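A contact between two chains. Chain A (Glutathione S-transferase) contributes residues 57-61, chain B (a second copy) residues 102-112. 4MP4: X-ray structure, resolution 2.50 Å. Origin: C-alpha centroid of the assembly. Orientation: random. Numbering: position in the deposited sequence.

Chain A (57-61) LTAKV
Chain B 102-112: RQIQAWLRSDL

This small contact between two copies of a glutathione S-transferase joins an irregular segment of chain A to one side of a helix in chain B through a water bridge, an apolar touch and a salt bridge, with no direct hydrogen bond across it. It illustrates how a helix presents residues four apart along one side: Q103(B), W107(B) and D111(B) all direct CA-to-CB toward chain A, the last just beyond the helix, which runs from before R102(B) to S110(B). Backbone bonds such as W107(B) N to Q103(B) O, 2.9 Å, and D111(B) N to W107(B) O, 2.8 Å, maintain this spacing. In register, CA of L57(A) lies 8.4 Å from CA of I104(B), and CA of A59(A) 8.2 Å from CA of W107(B).

At one end Q103(B), with chi1 and chi2 both t, extends its amide to the chain A backbone. Its NE2 stops 3.9 Å from N of T58(A) and makes no direct bond across the contact; a water instead links it to the carbonyl of L57(A), accepting from Q103(B) NE2 at 3.1 Å and donating to L57(A) O at 3.1 Å.

In the middle, A59(A), at phi/psi -83/-55, points its methyl toward the helix. CB lies 4.0 Å from CD1 of W107(B), whose ring (chi1 t, chi2 74°) meets it obliquely, and 4.0 Å from OD2 of D111(B).

K60(A) is more extended (-136/161) and its CA-to-CB bond points sideways, yet the side chain (chi1 m, chi2 -136°, chi3 t, chi4 m) brings NZ to 3.6 Å from D111(B) OD2, a long salt bridge. The aspartate, chi1 t, is also held within its own chain: OD2 accepts a weak bond from W107(B) NE1 at 3.3 Å, while OD1 receives L112(B) N at a very short 2.5 Å. One carboxylate thus meets the indole of the helix, the backbone just beyond it and the lysine of the other chain.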

# COMPACT_ATOMS: atom_id res chain seq x y z
N LEU A 57 9.53 2.67 13.40
CA LEU A 57 10.19 1.50 12.83
C LEU A 57 10.38 1.74 11.34
O LEU A 57 10.38 0.82 10.52
CB LEU A 57 9.38 0.24 13.09
CG LEU A 57 9.60 -0.33 14.50
CD1 LEU A 57 8.78 0.39 15.56
CD2 LEU A 57 9.32 -1.81 14.55
N THR A 58 10.56 3.02 11.03
CA THR A 58 10.63 3.52 9.68
C THR A 58 11.77 2.98 8.82
O THR A 58 12.95 3.04 9.21
CB THR A 58 10.81 5.04 9.72
OG1 THR A 58 9.67 5.64 10.35
CG2 THR A 58 10.99 5.56 8.31
N ALA A 59 11.41 2.50 7.64
CA ALA A 59 12.39 2.13 6.63
C ALA A 59 12.86 3.35 5.81
O ALA A 59 14.06 3.62 5.73
CB ALA A 59 11.81 1.05 5.70
N LYS A 60 11.91 4.08 5.22
CA LYS A 60 12.22 5.08 4.18
C LYS A 60 11.47 6.40 4.34
O LYS A 60 10.43 6.46 4.99
CB LYS A 60 11.87 4.52 2.80
CG LYS A 60 12.34 3.11 2.54
CD LYS A 60 12.95 2.98 1.15
CE LYS A 60 13.09 1.52 0.73
NZ LYS A 60 13.80 0.69 1.75
N VAL A 61 11.99 7.45 3.70
CA VAL A 61 11.21 8.68 3.54
C VAL A 61 9.96 8.36 2.73
O VAL A 61 9.98 7.49 1.86
CB VAL A 61 12.03 9.83 2.84
CG1 VAL A 61 13.33 10.11 3.56
CG2 VAL A 61 12.28 9.54 1.39
N ARG B 102 -1.35 0.73 10.23
CA ARG B 102 -1.42 1.01 8.80
C ARG B 102 -0.03 1.09 8.18
O ARG B 102 0.18 0.63 7.08
CB ARG B 102 -2.23 2.27 8.50
CG ARG B 102 -3.74 2.10 8.68
CD ARG B 102 -4.49 3.32 8.15
NE ARG B 102 -5.93 3.26 8.35
CZ ARG B 102 -6.59 3.98 9.26
NH1 ARG B 102 -5.94 4.80 10.07
NH2 ARG B 102 -7.91 3.87 9.36
N GLN B 103 0.92 1.64 8.92
CA GLN B 103 2.31 1.68 8.47
C GLN B 103 2.90 0.28 8.23
O GLN B 103 3.44 0.00 7.14
CB GLN B 103 3.17 2.42 9.49
CG GLN B 103 4.63 2.53 9.11
CD GLN B 103 5.47 3.07 10.26
OE1 GLN B 103 4.98 3.82 11.12
NE2 GLN B 103 6.75 2.69 10.30
N ILE B 104 2.81 -0.58 9.24
CA ILE B 104 3.43 -1.89 9.14
C ILE B 104 2.78 -2.65 8.01
O ILE B 104 3.46 -3.30 7.20
CB ILE B 104 3.39 -2.69 10.48
CG1 ILE B 104 4.05 -1.90 11.60
CG2 ILE B 104 4.08 -4.03 10.31
CD1 ILE B 104 5.48 -1.44 11.26
N GLN B 105 1.46 -2.52 7.93
CA GLN B 105 0.69 -3.13 6.84
C GLN B 105 1.16 -2.64 5.44
O GLN B 105 1.22 -3.43 4.49
CB GLN B 105 -0.82 -2.90 7.05
CG GLN B 105 -1.74 -3.32 5.90
CD GLN B 105 -3.21 -3.11 6.24
OE1 GLN B 105 -3.83 -3.94 6.90
NE2 GLN B 105 -3.76 -1.98 5.81
N ALA B 106 1.50 -1.36 5.32
CA ALA B 106 1.87 -0.80 4.02
C ALA B 106 3.26 -1.25 3.65
O ALA B 106 3.54 -1.57 2.49
CB ALA B 106 1.79 0.73 4.03
N TRP B 107 4.12 -1.28 4.66
CA TRP B 107 5.49 -1.72 4.52
C TRP B 107 5.57 -3.18 4.10
O TRP B 107 6.33 -3.54 3.19
CB TRP B 107 6.21 -1.45 5.85
CG TRP B 107 7.58 -2.01 5.96
CD1 TRP B 107 8.72 -1.54 5.35
CD2 TRP B 107 7.99 -3.13 6.76
NE1 TRP B 107 9.80 -2.31 5.71
CE2 TRP B 107 9.38 -3.29 6.57
CE3 TRP B 107 7.31 -4.01 7.60
CZ2 TRP B 107 10.10 -4.30 7.21
CZ3 TRP B 107 8.03 -5.01 8.23
CH2 TRP B 107 9.41 -5.15 8.04
N LEU B 108 4.78 -4.04 4.74
CA LEU B 108 4.77 -5.46 4.37
C LEU B 108 4.22 -5.66 2.96
O LEU B 108 4.56 -6.63 2.28
CB LEU B 108 3.94 -6.29 5.37
CG LEU B 108 4.44 -6.52 6.80
CD1 LEU B 108 3.25 -6.91 7.69
CD2 LEU B 108 5.55 -7.59 6.88
N ARG B 109 3.37 -4.75 2.51
CA ARG B 109 2.85 -4.85 1.15
C ARG B 109 3.90 -4.55 0.09
O ARG B 109 3.97 -5.22 -0.94
CB ARG B 109 1.67 -3.90 0.98
CG ARG B 109 1.16 -3.82 -0.42
CD ARG B 109 0.52 -5.12 -0.83
NE ARG B 109 0.13 -5.11 -2.23
CZ ARG B 109 0.94 -5.44 -3.23
NH1 ARG B 109 2.19 -5.81 -2.96
NH2 ARG B 109 0.51 -5.41 -4.48
N SER B 110 4.75 -3.54 0.35
CA SER B 110 5.64 -2.98 -0.67
C SER B 110 7.12 -3.28 -0.50
O SER B 110 7.82 -3.43 -1.49
CB SER B 110 5.42 -1.48 -0.78
OG SER B 110 4.10 -1.22 -1.20
N ASP B 111 7.60 -3.36 0.74
CA ASP B 111 9.01 -3.62 0.96
C ASP B 111 9.25 -5.14 0.94
O ASP B 111 8.48 -5.88 0.32
CB ASP B 111 9.50 -2.99 2.27
CG ASP B 111 11.01 -2.75 2.29
OD1 ASP B 111 11.77 -3.55 1.71
OD2 ASP B 111 11.44 -1.75 2.92
N LEU B 112 10.32 -5.58 1.61
CA LEU B 112 10.71 -6.99 1.69
C LEU B 112 10.70 -7.70 0.35
O LEU B 112 10.39 -8.89 0.28
CB LEU B 112 9.83 -7.74 2.68
CG LEU B 112 9.91 -7.37 4.16
CD1 LEU B 112 9.03 -6.19 4.47
CD2 LEU B 112 9.52 -8.55 5.04
O HOH W 1 8.02 0.59 8.46